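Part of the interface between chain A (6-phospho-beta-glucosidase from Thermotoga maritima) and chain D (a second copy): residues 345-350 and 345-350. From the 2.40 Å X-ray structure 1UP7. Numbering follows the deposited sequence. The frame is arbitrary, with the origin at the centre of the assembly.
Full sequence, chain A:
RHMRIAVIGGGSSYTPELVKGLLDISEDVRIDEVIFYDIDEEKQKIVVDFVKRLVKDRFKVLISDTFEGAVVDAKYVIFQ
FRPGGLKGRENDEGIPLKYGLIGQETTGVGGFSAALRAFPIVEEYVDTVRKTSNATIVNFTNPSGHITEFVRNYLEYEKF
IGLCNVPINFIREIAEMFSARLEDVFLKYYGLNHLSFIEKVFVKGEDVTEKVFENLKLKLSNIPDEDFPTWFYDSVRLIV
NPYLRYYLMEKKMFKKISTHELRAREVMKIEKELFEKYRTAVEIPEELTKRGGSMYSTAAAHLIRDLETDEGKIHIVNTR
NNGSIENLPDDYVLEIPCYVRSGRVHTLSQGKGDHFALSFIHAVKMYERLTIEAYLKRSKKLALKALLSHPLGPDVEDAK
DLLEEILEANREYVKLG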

# COMPACT_ATOMS: atom_id res chain seq x y z
N VAL A 345 6.09 11.92 -18.74
CA VAL A 345 4.82 11.26 -18.84
C VAL A 345 4.32 11.25 -17.40
O VAL A 345 4.97 10.67 -16.56
N HIS A 346 3.22 11.92 -17.11
CA HIS A 346 2.69 11.87 -15.77
C HIS A 346 1.34 11.17 -15.78
O HIS A 346 0.44 11.49 -16.54
N THR A 347 1.24 10.21 -14.93
CA THR A 347 0.03 9.51 -14.65
C THR A 347 -1.03 10.39 -13.94
O THR A 347 -0.70 11.22 -13.10
N LEU A 348 -2.28 10.21 -14.33
CA LEU A 348 -3.44 10.96 -13.81
C LEU A 348 -4.29 10.08 -12.92
O LEU A 348 -4.63 8.97 -13.29
N SER A 349 -4.67 10.59 -11.76
CA SER A 349 -5.67 9.94 -10.93
C SER A 349 -6.97 9.57 -11.69
O SER A 349 -7.56 10.41 -12.38
N GLN A 350 -7.42 8.32 -11.55
CA GLN A 350 -8.70 7.90 -12.13
C GLN A 350 -9.67 7.24 -11.14
O GLN A 350 -10.81 6.91 -11.52
N VAL D 345 -10.52 17.59 -10.65
CA VAL D 345 -9.16 17.84 -10.22
C VAL D 345 -8.46 16.48 -10.24
O VAL D 345 -8.86 15.56 -9.54
N HIS D 346 -7.43 16.36 -11.07
CA HIS D 346 -6.69 15.10 -11.20
C HIS D 346 -5.30 15.23 -10.67
O HIS D 346 -4.52 16.06 -11.05
N THR D 347 -5.00 14.32 -9.78
CA THR D 347 -3.70 14.21 -9.21
C THR D 347 -2.74 13.65 -10.26
O THR D 347 -3.11 12.83 -11.11
N LEU D 348 -1.51 14.16 -10.21
CA LEU D 348 -0.42 13.82 -11.11
C LEU D 348 0.72 13.08 -10.40
O LEU D 348 1.15 13.47 -9.34
N SER D 349 1.20 12.01 -11.00
CA SER D 349 2.37 11.31 -10.48
C SER D 349 3.65 12.17 -10.36
O SER D 349 4.03 12.87 -11.29
N GLN D 350 4.34 12.08 -9.23
CA GLN D 350 5.56 12.86 -9.01
C GLN D 350 6.72 11.97 -8.56
O GLN D 350 7.85 12.42 -8.49

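What holds the two stretches together most firmly? Four hydrogen bonds do, in two pairs, each bond in one direction matched by a near-equivalent bond in the other. In the backbone pair, A:Ser349 N donates to D:Thr347 O at 2.8 Å, and D:Ser349 N donates to A:Thr347 O at 2.9 Å. These two bonds flank the point where A:Leu348 and D:Leu348 meet, a single beta bridge with 5.0 Å between A:Leu348 CA and D:Leu348 CA. Each threonine carbonyl also receives a CA-H...O contact, A:Thr347 O from D:Leu348 CA and D:Thr347 O from A:Leu348 CA, both at 3.3 Å.

How do the histidines add to this backbone pairing? Both point toward the opposing stretch and adopt the m rotamer, with chi2 of -86° in A:His346 and -79° in D:His346. That conformation brings ND1 to a main-chain carbonyl: A:His346 ND1 donates to D:Ser349 O at 3.1 Å, and D:His346 ND1 donates to A:Ser349 O, also at 3.1 Å. Each serine therefore engages the other chain through both its N and its O. The carbonyl of D:Ser349 lies at the edge of the A:His346 ring, near its plane. Each NE2 is hydrogen-bonded to a residue just beyond the stretches, so both ring nitrogens are used.

Where do the serine and threonine side chains sit? A:Ser349 and D:Ser349 point toward the other stretch in the t rotamer, and they are the most extensively covered residue on each side. Their CB atoms pack against the threonines: A:Ser349 CB lies 3.8 Å from D:Thr347 CB, and A:Thr347 CB lies 3.8 Å from D:Ser349 CB. The threonines project sideways, with chi1 between wells at -99° in A:Thr347 and -116° in D:Thr347; their OG1 atoms are hydrogen-bonded elsewhere in the structure.

What fills the apolar part of the contact? The two buried leucines leave their backbones sideways, but their ends come nearer the partner. Each lies beside the opposing histidine, with A:Leu348 CG 4.0 Å from D:His346 CB and D:Leu348 CG 4.2 Å from A:His346 CB. Their chi angles are off the usual wells, and the 2.6 Å between A:Leu348 CD1 and D:Leu348 CD1 is a clash in the model, so the exact placement of these methyls deserves caution. Beyond this centre the contact fades: A:Gln350 and D:Gln350 point away, while A:Val345 and D:Val345 are out of reach.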

# COMPACT_ATOMS: atom_id res chain seq x y z
CB VAL A 345 5.00 9.81 -19.41
CG1 VAL A 345 3.77 8.94 -19.22
CG2 VAL A 345 5.31 9.88 -20.88
CB HIS A 346 2.58 13.24 -15.14
CG HIS A 346 3.87 13.99 -15.12
ND1 HIS A 346 4.79 13.86 -14.10
CD2 HIS A 346 4.39 14.89 -15.99
CE1 HIS A 346 5.84 14.62 -14.36
NE2 HIS A 346 5.62 15.27 -15.49
CB THR A 347 0.53 8.28 -13.86
OG1 THR A 347 0.62 7.16 -14.76
CG2 THR A 347 -0.39 7.89 -12.83
CB LEU A 348 -4.33 11.43 -14.96
CG LEU A 348 -4.34 12.90 -15.39
CD1 LEU A 348 -2.98 13.51 -15.21
CD2 LEU A 348 -4.75 13.03 -16.83
CB SER A 349 -6.03 10.86 -9.78
OG SER A 349 -6.56 10.05 -8.76
CB GLN A 350 -8.50 6.92 -13.32
CG GLN A 350 -7.50 7.34 -14.37
CD GLN A 350 -7.67 6.53 -15.65
OE1 GLN A 350 -8.46 6.91 -16.51
NE2 GLN A 350 -6.95 5.41 -15.77
CB VAL D 345 -9.15 18.50 -8.81
CG1 VAL D 345 -7.77 18.70 -8.30
CG2 VAL D 345 -9.89 19.86 -8.86
CB HIS D 346 -6.62 14.58 -12.63
CG HIS D 346 -7.95 14.37 -13.27
ND1 HIS D 346 -8.73 13.26 -13.01
CD2 HIS D 346 -8.64 15.11 -14.16
CE1 HIS D 346 -9.85 13.33 -13.71
NE2 HIS D 346 -9.82 14.44 -14.42
CB THR D 347 -3.89 13.41 -7.94
OG1 THR D 347 -3.56 14.25 -6.82
CG2 THR D 347 -3.03 12.25 -7.87
CB LEU D 348 0.16 15.11 -11.68
CG LEU D 348 -0.16 15.63 -13.09
CD1 LEU D 348 -1.20 14.80 -13.84
CD2 LEU D 348 -0.65 17.01 -12.98
CB SER D 349 2.69 10.18 -11.42
OG SER D 349 3.46 9.27 -10.68
CB GLN D 350 5.36 13.98 -7.94
CG GLN D 350 4.26 14.99 -8.26
CD GLN D 350 4.34 16.25 -7.42
OE1 GLN D 350 5.08 17.16 -7.77
NE2 GLN D 350 3.59 16.31 -6.30